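Local coordinates for DUF871 domain-containing protein (Enterococcus faecalis, PDB 2P0O) that is of unknown function but is probably a 6-phospho-N-acetylmuramidase that cleaves the glycosidic bond of 6-phosphorylated N-acetylmuramic acid in cell-wall fragments, at residues S252-R257 / N333-I338; V305-E310 / G317-T322; L47-L52 / A78-D83. One frame throughout, in Å; residues are numbered along the deposited sequence.

Contact 1 of 3, residues S252-R257 / N333-I338; sequences SRYLKR and NTITRI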
loop_
_atom_site.group_PDB
_atom_site.type_symbol
_atom_site.label_atom_id
_atom_site.label_comp_id
_atom_site.label_asym_id
_atom_site.label_seq_id
_atom_site.Cartn_x
_atom_site.Cartn_y
_atom_site.Cartn_z
ATOM N N SER A 252 22.559 -2.179 -24.951
ATOM C CA SER A 252 21.969 -3.130 -25.877
ATOM C C SER A 252 21.290 -2.462 -27.088
ATOM O O SER A 252 20.610 -1.436 -26.942
ATOM C CB SER A 252 20.957 -3.988 -25.123
ATOM O OG SER A 252 20.328 -4.849 -26.014
ATOM N N ARG A 253 21.463 -3.061 -28.265
ATOM C CA ARG A 253 20.690 -2.700 -29.459
ATOM C C ARG A 253 19.194 -3.019 -29.300
ATOM O O ARG A 253 18.370 -2.525 -30.067
ATOM C CB ARG A 253 21.235 -3.433 -30.690
ATOM C CG ARG A 253 20.233 -3.560 -31.883
ATOM C CD ARG A 253 20.802 -4.228 -33.161
ATOM N NE ARG A 253 22.098 -3.652 -33.518
ATOM C CZ ARG A 253 23.264 -4.194 -33.172
ATOM N NH1 ARG A 253 24.402 -3.589 -33.510
ATOM N NH2 ARG A 253 23.285 -5.344 -32.481
ATOM N N TYR A 254 18.845 -3.831 -28.313
ATOM C CA TYR A 254 17.466 -4.265 -28.157
ATOM C C TYR A 254 16.751 -3.585 -27.011
ATOM O O TYR A 254 15.628 -3.974 -26.660
ATOM C CB TYR A 254 17.394 -5.791 -28.055
ATOM C CG TYR A 254 18.091 -6.399 -29.230
ATOM C CD1 TYR A 254 17.599 -6.197 -30.529
ATOM C CD2 TYR A 254 19.290 -7.090 -29.077
ATOM C CE1 TYR A 254 18.263 -6.716 -31.647
ATOM C CE2 TYR A 254 19.963 -7.613 -30.194
ATOM C CZ TYR A 254 19.441 -7.421 -31.467
ATOM O OH TYR A 254 20.087 -7.928 -32.563
ATOM N N LEU A 255 17.384 -2.564 -26.443
ATOM C CA LEU A 255 16.796 -1.862 -25.311
ATOM C C LEU A 255 15.439 -1.235 -25.660
ATOM O O LEU A 255 14.482 -1.370 -24.891
ATOM C CB LEU A 255 17.758 -0.825 -24.714
ATOM C CG LEU A 255 17.285 -0.063 -23.455
ATOM C CD1 LEU A 255 16.964 -0.952 -22.272
ATOM C CD2 LEU A 255 18.274 1.045 -23.033
ATOM N N LYS A 256 15.360 -0.580 -26.816
ATOM C CA LYS A 256 14.140 0.115 -27.250
ATOM C C LYS A 256 12.988 -0.823 -27.533
ATOM O O LYS A 256 11.831 -0.441 -27.384
ATOM C CB LYS A 256 14.409 0.984 -28.477
ATOM C CG LYS A 256 15.506 1.984 -28.217
ATOM C CD LYS A 256 15.292 3.353 -28.874
ATOM C CE LYS A 256 16.019 4.421 -28.036
ATOM N NZ LYS A 256 15.846 4.119 -26.548
ATOM N N ARG A 257 13.304 -2.044 -27.959
ATOM C CA ARG A 257 12.291 -3.052 -28.163
ATOM C C ARG A 257 11.666 -3.420 -26.854
ATOM O O ARG A 257 10.486 -3.766 -26.815
ATOM C CB ARG A 257 12.884 -4.333 -28.750
ATOM C CG ARG A 257 12.747 -4.451 -30.217
ATOM C CD ARG A 257 12.975 -5.875 -30.643
ATOM N NE ARG A 257 13.113 -5.924 -32.095
ATOM C CZ ARG A 257 12.616 -6.882 -32.873
ATOM N NH1 ARG A 257 12.803 -6.808 -34.196
ATOM N NH2 ARG A 257 11.937 -7.908 -32.345
ATOM N N ASN A 333 19.295 -13.402 -25.527
ATOM C CA ASN A 333 20.052 -12.182 -25.218
ATOM C C ASN A 333 19.611 -11.559 -23.901
ATOM O O ASN A 333 18.393 -11.459 -23.616
ATOM C CB ASN A 333 19.888 -11.137 -26.324
ATOM C CG ASN A 333 20.557 -11.545 -27.623
ATOM O OD1 ASN A 333 21.372 -12.475 -27.666
ATOM N ND2 ASN A 333 20.227 -10.838 -28.687
ATOM N N THR A 334 20.579 -11.147 -23.094
ATOM C CA THR A 334 20.260 -10.463 -21.847
ATOM C C THR A 334 20.404 -8.981 -22.113
ATOM O O THR A 334 21.461 -8.542 -22.565
ATOM C CB THR A 334 21.205 -10.902 -20.713
ATOM O OG1 THR A 334 22.544 -10.942 -21.232
ATOM C CG2 THR A 334 20.840 -12.304 -20.243
ATOM N N ILE A 335 19.345 -8.219 -21.848
ATOM C CA ILE A 335 19.280 -6.810 -22.283
ATOM C C ILE A 335 19.519 -5.881 -21.117
ATOM O O ILE A 335 20.354 -4.998 -21.179
ATOM C CB ILE A 335 17.878 -6.427 -22.879
ATOM C CG1 ILE A 335 17.383 -7.465 -23.901
ATOM C CG2 ILE A 335 17.902 -4.982 -23.455
ATOM C CD1 ILE A 335 18.384 -7.708 -25.005
ATOM N N THR A 336 18.743 -6.048 -20.059
ATOM C CA THR A 336 18.917 -5.212 -18.885
ATOM C C THR A 336 18.280 -5.975 -17.726
ATOM O O THR A 336 17.925 -7.151 -17.887
ATOM C CB THR A 336 18.327 -3.782 -19.104
ATOM O OG1 THR A 336 18.423 -3.038 -17.904
ATOM C CG2 THR A 336 16.848 -3.818 -19.506
ATOM N N ARG A 337 18.122 -5.302 -16.588
ATOM C CA ARG A 337 17.576 -5.895 -15.386
ATOM C C ARG A 337 16.655 -4.915 -14.665
ATOM O O ARG A 337 16.992 -3.742 -14.561
ATOM C CB ARG A 337 18.722 -6.279 -14.451
ATOM C CG ARG A 337 18.282 -7.292 -13.383
ATOM C CD ARG A 337 19.452 -7.873 -12.614
ATOM N NE ARG A 337 18.920 -8.744 -11.566
ATOM C CZ ARG A 337 19.585 -9.161 -10.492
ATOM N NH1 ARG A 337 20.869 -8.843 -10.304
ATOM N NH2 ARG A 337 18.949 -9.920 -9.605
ATOM N N ILE A 338 15.517 -5.394 -14.146
ATOM C CA ILE A 338 14.683 -4.588 -13.260
ATOM C C ILE A 338 15.445 -4.079 -12.056
ATOM O O ILE A 338 16.155 -4.819 -11.407
ATOM C CB ILE A 338 13.467 -5.404 -12.680
ATOM C CG1 ILE A 338 12.683 -6.100 -13.814
ATOM C CG2 ILE A 338 12.594 -4.491 -11.775
ATOM C CD1 ILE A 338 12.007 -5.115 -14.801
#
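Ile335 carries this contact, both of its methyl ends packing on the hydroxyl of Ser252 in the chain that leads into helix 255-258. CG2, anti to the backbone N, lies 3.5 Å from Ser252 OG and continues to Leu255 CA. CD1, 3.6 Å from the same Ser252 OG, comes in near the plane of the Tyr254 ring at its edge, 3.7 Å from Tyr254 CB. Leu255 CD1 crosses obliquely to the methyl of Thr336, 4.0 Å from its CG2. At the other end Asn333 ND2 stands 3.6 Å from Tyr254 CE2, the amide and ring planes 24° apart, while its N-H bond goes to Glu293 O. Ser252 to Leu255 forms a type I turn, and within it Tyr254 N donates to Ser252 OG over 2.9 Å at 159°, an ST turn just ahead of the helix, whose N-cap position is Tyr254. On the strand side Ile335 and Thr336 form a classic beta bulge opposite Val305, so consecutive residues both turn toward the helix start. Farther out, Ser252 OG is also bonded to Glu295 OE1, whose other oxygen takes Arg253 N. Tyr254 OH is paired with Glu293 N, and Thr336 OG1 with Ala248 O.

Contact 2 of 3, residues V305-E310 / G317-T322; sequences VTIDNE and GEIQVT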
loop_
_atom_site.group_PDB
_atom_site.type_symbol
_atom_site.label_atom_id
_atom_site.label_comp_id
_atom_site.label_asym_id
_atom_site.label_seq_id
_atom_site.Cartn_x
_atom_site.Cartn_y
_atom_site.Cartn_z
ATOM N N VAL A 305 15.782 -8.878 -17.921
ATOM C CA VAL A 305 14.992 -8.700 -19.144
ATOM C C VAL A 305 15.747 -9.232 -20.346
ATOM O O VAL A 305 16.891 -8.821 -20.637
ATOM C CB VAL A 305 14.658 -7.209 -19.380
ATOM C CG1 VAL A 305 13.681 -7.041 -20.540
ATOM C CG2 VAL A 305 14.117 -6.574 -18.099
ATOM N N THR A 306 15.090 -10.132 -21.070
ATOM C CA THR A 306 15.725 -10.897 -22.141
ATOM C C THR A 306 14.915 -10.853 -23.425
ATOM O O THR A 306 13.688 -10.626 -23.408
ATOM C CB THR A 306 15.904 -12.416 -21.749
ATOM O OG1 THR A 306 14.632 -13.064 -21.744
ATOM C CG2 THR A 306 16.479 -12.571 -20.368
ATOM N N ILE A 307 15.600 -11.086 -24.542
ATOM C CA ILE A 307 14.930 -11.279 -25.817
ATOM C C ILE A 307 15.530 -12.509 -26.491
ATOM O O ILE A 307 16.769 -12.659 -26.547
ATOM C CB ILE A 307 14.983 -9.982 -26.729
ATOM C CG1 ILE A 307 14.093 -10.132 -27.957
ATOM C CG2 ILE A 307 16.428 -9.610 -27.153
ATOM C CD1 ILE A 307 13.804 -8.813 -28.659
ATOM N N ASP A 308 14.668 -13.397 -26.981
ATOM C CA ASP A 308 15.139 -14.594 -27.669
ATOM C C ASP A 308 15.801 -14.226 -28.997
ATOM O O ASP A 308 15.229 -13.461 -29.783
ATOM C CB ASP A 308 13.991 -15.566 -27.897
ATOM C CG ASP A 308 13.602 -16.337 -26.639
ATOM O OD1 ASP A 308 14.184 -16.091 -25.541
ATOM O OD2 ASP A 308 12.728 -17.231 -26.759
ATOM N N ASN A 309 17.014 -14.730 -29.249
ATOM C CA ASN A 309 17.678 -14.379 -30.510
ATOM C C ASN A 309 17.338 -15.373 -31.632
ATOM O O ASN A 309 16.493 -16.262 -31.429
ATOM C CB ASN A 309 19.198 -14.134 -30.336
ATOM C CG ASN A 309 19.953 -15.360 -29.812
ATOM O OD1 ASN A 309 19.856 -16.462 -30.370
ATOM N ND2 ASN A 309 20.726 -15.161 -28.741
ATOM N N GLU A 310 17.984 -15.222 -32.790
ATOM C CA GLU A 310 17.696 -16.041 -33.969
ATOM C C GLU A 310 17.979 -17.537 -33.753
ATOM O O GLU A 310 17.422 -18.399 -34.469
ATOM C CB GLU A 310 18.431 -15.503 -35.215
ATOM C CG GLU A 310 19.936 -15.723 -35.207
ATOM C CD GLU A 310 20.673 -14.964 -36.322
ATOM O OE1 GLU A 310 20.359 -15.140 -37.534
ATOM O OE2 GLU A 310 21.601 -14.196 -35.985
ATOM N N GLY A 317 12.685 -13.270 -30.687
ATOM C CA GLY A 317 11.967 -12.049 -30.397
ATOM C C GLY A 317 11.037 -12.108 -29.194
ATOM O O GLY A 317 10.504 -11.084 -28.788
ATOM N N GLU A 318 10.796 -13.291 -28.634
ATOM C CA GLU A 318 10.063 -13.363 -27.361
ATOM C C GLU A 318 10.800 -12.580 -26.291
ATOM O O GLU A 318 12.027 -12.730 -26.119
ATOM C CB GLU A 318 9.879 -14.797 -26.853
ATOM C CG GLU A 318 8.935 -14.809 -25.620
ATOM C CD GLU A 318 8.441 -16.175 -25.249
ATOM O OE1 GLU A 318 7.869 -16.854 -26.119
ATOM O OE2 GLU A 318 8.628 -16.568 -24.084
ATOM N N ILE A 319 10.048 -11.758 -25.580
ATOM C CA ILE A 319 10.597 -10.936 -24.500
ATOM C C ILE A 319 10.147 -11.556 -23.186
ATOM O O ILE A 319 8.958 -11.875 -22.999
ATOM C CB ILE A 319 10.171 -9.432 -24.637
ATOM C CG1 ILE A 319 10.758 -8.823 -25.917
ATOM C CG2 ILE A 319 10.600 -8.585 -23.427
ATOM C CD1 ILE A 319 10.030 -7.574 -26.443
ATOM N N GLN A 320 11.099 -11.730 -22.284
ATOM C CA GLN A 320 10.814 -12.253 -20.965
ATOM C C GLN A 320 11.474 -11.407 -19.876
ATOM O O GLN A 320 12.495 -10.708 -20.113
ATOM C CB GLN A 320 11.329 -13.666 -20.857
ATOM C CG GLN A 320 10.777 -14.634 -21.907
ATOM C CD GLN A 320 11.201 -16.049 -21.636
ATOM O OE1 GLN A 320 12.157 -16.285 -20.892
ATOM N NE2 GLN A 320 10.510 -16.996 -22.231
ATOM N N VAL A 321 10.882 -11.462 -18.697
ATOM C CA VAL A 321 11.534 -11.007 -17.487
ATOM C C VAL A 321 11.551 -12.226 -16.568
ATOM O O VAL A 321 10.490 -12.851 -16.337
ATOM C CB VAL A 321 10.733 -9.855 -16.828
ATOM C CG1 VAL A 321 11.465 -9.292 -15.594
ATOM C CG2 VAL A 321 10.436 -8.727 -17.851
ATOM N N THR A 322 12.730 -12.547 -16.033
ATOM C CA THR A 322 12.871 -13.670 -15.110
ATOM C C THR A 322 12.295 -13.441 -13.725
ATOM O O THR A 322 12.495 -12.370 -13.120
ATOM C CB THR A 322 14.319 -14.239 -15.044
ATOM O OG1 THR A 322 15.242 -13.276 -14.515
ATOM C CG2 THR A 322 14.781 -14.684 -16.451
HETATM O O HOH W 1 13.556 -14.090 -23.860
HETATM O O HOH W 2 14.860 -15.562 -20.357
#
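Strands 304-308 and 319-322 form a beta hairpin in the antiparallel sheet of the C-terminal part of the protein, a region assigned by sequence to a cyclophilin-like clan. Thr306 and Gln320 are the hydrogen-bonded pair at its middle. Thr306 N reaches Gln320 O at 2.8 Å in the plane of the carbonyl, whereas the return bond, Gln320 N to Thr306 O, meets its acceptor from 33° above the carbonyl plane. Toward the loop, Asp308 N donates to Glu318 O, and Gly317 N closes the ladder on Asp308 O at 2.7 Å. The positive phi of Gly317, 96°, would jam a CB against the preceding carbonyl.

This hairpin occupies the centre of the four-stranded sheet, between strands 272-275 and 332-337, and its two faces differ in character. On one, Val305, Ile307, Ile319 and Val321 are apolar: Ile307 and Ile319 lie side by side, CD1 of the former 4.1 Å from CG1 of the latter, and Val305 reaches Val321 through their CG2 methyls. The end of the short helix 255-258 packs here, with Ile258 on Val305 and Arg257 on Ile307.

The other face is polar and hydrated. Thr306 OG1, held between backbone N and carbonyl carbon (chi1 72°), gives its proton to one water at 2.6 Å and accepts from a second. The first water donates in turn to Asp308 OD1 and Glu318 O, and the second to Gln320 OE1. Gln320 NE2 bonds Glu318 OE2 over 2.7 Å, the acceptor lying close to the amide plane. Asp308 OD2 and Glu318 OE1 stay 4.9 Å apart, a like-charge proximity probably eased by the salt bridge of Glu318 OE1 to Arg274.

Contact 3 of 3, residues L47-L52 / A78-D83; sequences LYRQRL and AGFSFD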
loop_
_atom_site.group_PDB
_atom_site.type_symbol
_atom_site.label_atom_id
_atom_site.label_comp_id
_atom_site.label_asym_id
_atom_site.label_seq_id
_atom_site.Cartn_x
_atom_site.Cartn_y
_atom_site.Cartn_z
ATOM N N LEU A 47 -3.282 24.365 19.932
ATOM C CA LEU A 47 -3.842 23.160 20.529
ATOM C C LEU A 47 -4.192 22.168 19.426
ATOM O O LEU A 47 -4.110 22.478 18.228
ATOM C CB LEU A 47 -5.080 23.500 21.384
ATOM C CG LEU A 47 -5.609 22.653 22.567
ATOM C CD1 LEU A 47 -4.524 22.075 23.501
ATOM C CD2 LEU A 47 -6.606 23.491 23.383
ATOM N N TYR A 48 -4.590 20.977 19.843
ATOM C CA TYR A 48 -4.854 19.897 18.926
ATOM C C TYR A 48 -6.280 19.925 18.400
ATOM O O TYR A 48 -6.537 19.450 17.285
ATOM C CB TYR A 48 -4.558 18.564 19.606
ATOM C CG TYR A 48 -3.091 18.366 19.918
ATOM C CD1 TYR A 48 -2.515 18.901 21.075
ATOM C CD2 TYR A 48 -2.279 17.639 19.053
ATOM C CE1 TYR A 48 -1.164 18.711 21.358
ATOM C CE2 TYR A 48 -0.938 17.441 19.327
ATOM C CZ TYR A 48 -0.384 17.979 20.471
ATOM O OH TYR A 48 0.956 17.769 20.709
ATOM N N ARG A 49 -7.198 20.474 19.200
ATOM C CA ARG A 49 -8.615 20.571 18.809
ATOM C C ARG A 49 -8.775 21.371 17.516
ATOM O O ARG A 49 -9.602 20.980 16.658
ATOM C CB ARG A 49 -9.477 21.185 19.929
ATOM C CG ARG A 49 -10.964 20.770 19.846
ATOM C CD ARG A 49 -11.845 21.652 20.731
ATOM N NE ARG A 49 -13.178 21.079 20.951
ATOM C CZ ARG A 49 -14.233 21.269 20.157
ATOM N NH1 ARG A 49 -15.394 20.700 20.463
ATOM N NH2 ARG A 49 -14.137 22.020 19.061
ATOM N N GLN A 50 -7.975 22.479 17.377
ATOM C CA GLN A 50 -8.019 23.271 16.152
ATOM C C GLN A 50 -7.333 22.562 14.988
ATOM O O GLN A 50 -7.765 22.673 13.844
ATOM C CB GLN A 50 -7.462 24.674 16.286
ATOM C CG GLN A 50 -8.112 25.632 15.279
ATOM C CD GLN A 50 -7.122 26.541 14.501
ATOM O OE1 GLN A 50 -7.126 27.802 14.673
ATOM N NE2 GLN A 50 -6.277 25.910 13.621
ATOM N N ARG A 51 -6.275 21.800 15.296
ATOM C CA ARG A 51 -5.613 20.939 14.303
ATOM C C ARG A 51 -6.579 19.904 13.697
ATOM O O ARG A 51 -6.581 19.653 12.496
ATOM C CB ARG A 51 -4.386 20.243 14.913
ATOM C CG ARG A 51 -3.143 21.134 14.924
ATOM C CD ARG A 51 -1.957 20.486 15.585
ATOM N NE ARG A 51 -1.030 21.513 16.052
ATOM C CZ ARG A 51 0.127 21.284 16.675
ATOM N NH1 ARG A 51 0.545 20.048 16.921
ATOM N NH2 ARG A 51 0.876 22.311 17.051
ATOM N N LEU A 52 -7.397 19.293 14.547
ATOM C CA LEU A 52 -8.386 18.306 14.115
ATOM C C LEU A 52 -9.490 18.961 13.330
ATOM O O LEU A 52 -9.961 18.367 12.371
ATOM C CB LEU A 52 -8.962 17.553 15.316
ATOM C CG LEU A 52 -9.602 16.129 15.162
ATOM C CD1 LEU A 52 -8.637 15.086 14.570
ATOM C CD2 LEU A 52 -10.133 15.627 16.506
ATOM N N ALA A 78 -9.826 16.897 25.090
ATOM C CA ALA A 78 -9.872 17.570 23.795
ATOM C C ALA A 78 -11.227 18.267 23.648
ATOM O O ALA A 78 -11.568 18.798 22.580
ATOM C CB ALA A 78 -9.651 16.572 22.671
ATOM N N GLY A 79 -11.993 18.248 24.739
ATOM C CA GLY A 79 -13.300 18.901 24.796
ATOM C C GLY A 79 -14.423 18.087 24.184
ATOM O O GLY A 79 -15.578 18.517 24.176
ATOM N N PHE A 80 -14.086 16.912 23.664
ATOM C CA PHE A 80 -15.094 16.002 23.170
ATOM C C PHE A 80 -15.494 15.004 24.250
ATOM O O PHE A 80 -14.801 14.867 25.277
ATOM C CB PHE A 80 -14.599 15.306 21.910
ATOM C CG PHE A 80 -14.230 16.261 20.804
ATOM C CD1 PHE A 80 -15.213 16.866 20.027
ATOM C CD2 PHE A 80 -12.900 16.567 20.547
ATOM C CE1 PHE A 80 -14.875 17.753 19.004
ATOM C CE2 PHE A 80 -12.552 17.448 19.530
ATOM C CZ PHE A 80 -13.538 18.042 18.758
ATOM N N SER A 81 -16.651 14.366 24.049
ATOM C CA SER A 81 -17.045 13.208 24.849
ATOM C C SER A 81 -17.593 12.118 23.924
ATOM O O SER A 81 -18.239 12.408 22.893
ATOM C CB SER A 81 -18.062 13.576 25.938
ATOM O OG SER A 81 -19.365 13.745 25.401
ATOM N N PHE A 82 -17.323 10.868 24.298
ATOM C CA PHE A 82 -17.723 9.721 23.494
ATOM C C PHE A 82 -19.258 9.528 23.389
ATOM O O PHE A 82 -19.762 8.855 22.482
ATOM C CB PHE A 82 -17.059 8.462 24.042
ATOM C CG PHE A 82 -16.959 7.366 23.044
ATOM C CD1 PHE A 82 -15.914 7.344 22.127
ATOM C CD2 PHE A 82 -17.908 6.358 23.007
ATOM C CE1 PHE A 82 -15.811 6.334 21.186
ATOM C CE2 PHE A 82 -17.819 5.349 22.068
ATOM C CZ PHE A 82 -16.754 5.332 21.154
ATOM N N ASP A 83 -19.988 10.119 24.324
ATOM C CA ASP A 83 -21.439 9.974 24.371
ATOM C C ASP A 83 -22.141 11.098 23.611
ATOM O O ASP A 83 -23.358 11.048 23.394
ATOM C CB ASP A 83 -21.932 9.919 25.829
ATOM C CG ASP A 83 -21.367 8.725 26.599
ATOM O OD1 ASP A 83 -20.817 7.783 25.967
ATOM O OD2 ASP A 83 -21.473 8.728 27.843
#
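The guanidinium of Arg49 lies flat on the buried ring of Phe80. From the first turns of helix 48-62 the arginine reaches out with CG anti to the backbone N and its chain extended as far as NE, which brings the guanidinium over one face of the ring. The two planes are only 14° apart and their centres 4.1 Å, a parallel cation-pi stack. Phe80 CZ sits under the centre of the guanidinium, and NH1 comes closest, 3.3 Å from Phe80 CE1. The aliphatic part of the arginine takes part as well, with CG 3.7 Å from Phe80 CE2. Ala78 O, at the guanidinium edge, belongs to this close packing: Arg49 CG and CD each lie 3.4 Å from it. Arg49 NE is 3.2 Å from Ala78 O, but the N-H points well off the oxygen (123°) and the hydrogen bond is weak.

Deeper in the contact, Leu52, one helical turn further on, brings its CD2 to 4.3 Å from Phe80 CE2. Leu91 of helix 86-91 touches both Leu52 and Phe80, and Leu88 adds to the packing on the ring, so leucines from two helices, 48-62 and 86-91, pack on it.

Toward the outside the grip loosens. Gly79 is exposed, and its O stays 4.3 Å from Arg49 NH1.

The backbone that presents Ala78 O and then turns Phe80 inward is a Schellman motif ending helix 72-76, with Gly79 as its C-prime residue at positive phi. The contact thus joins a helix C-terminus to the start of helix 48-62 on the outer, helical layer of a TIM barrel.

In the fold
Contact 3 comes first along the chain: it closes a loop within the N-terminal TIM barrel, from helix 48-62 through strand 65-70 to the turn after helix 72-76. The chain then completes the barrel before entering the C-terminal region. There contact 1 opens at 252-257 and closes only at 333-338, and contact 2, a local hairpin, is nested inside that loop. Contacts 1 and 2 touch, since strand 332-337 pairs with strand 304-308, with Ile335 N and Val305 O 2.8 Å apart; together they tie the helix 255-258 region to the antiparallel sheet. Contact 3 lies on the opposite side of the chain's centre, with its centre about 57 Å from that of contact 1.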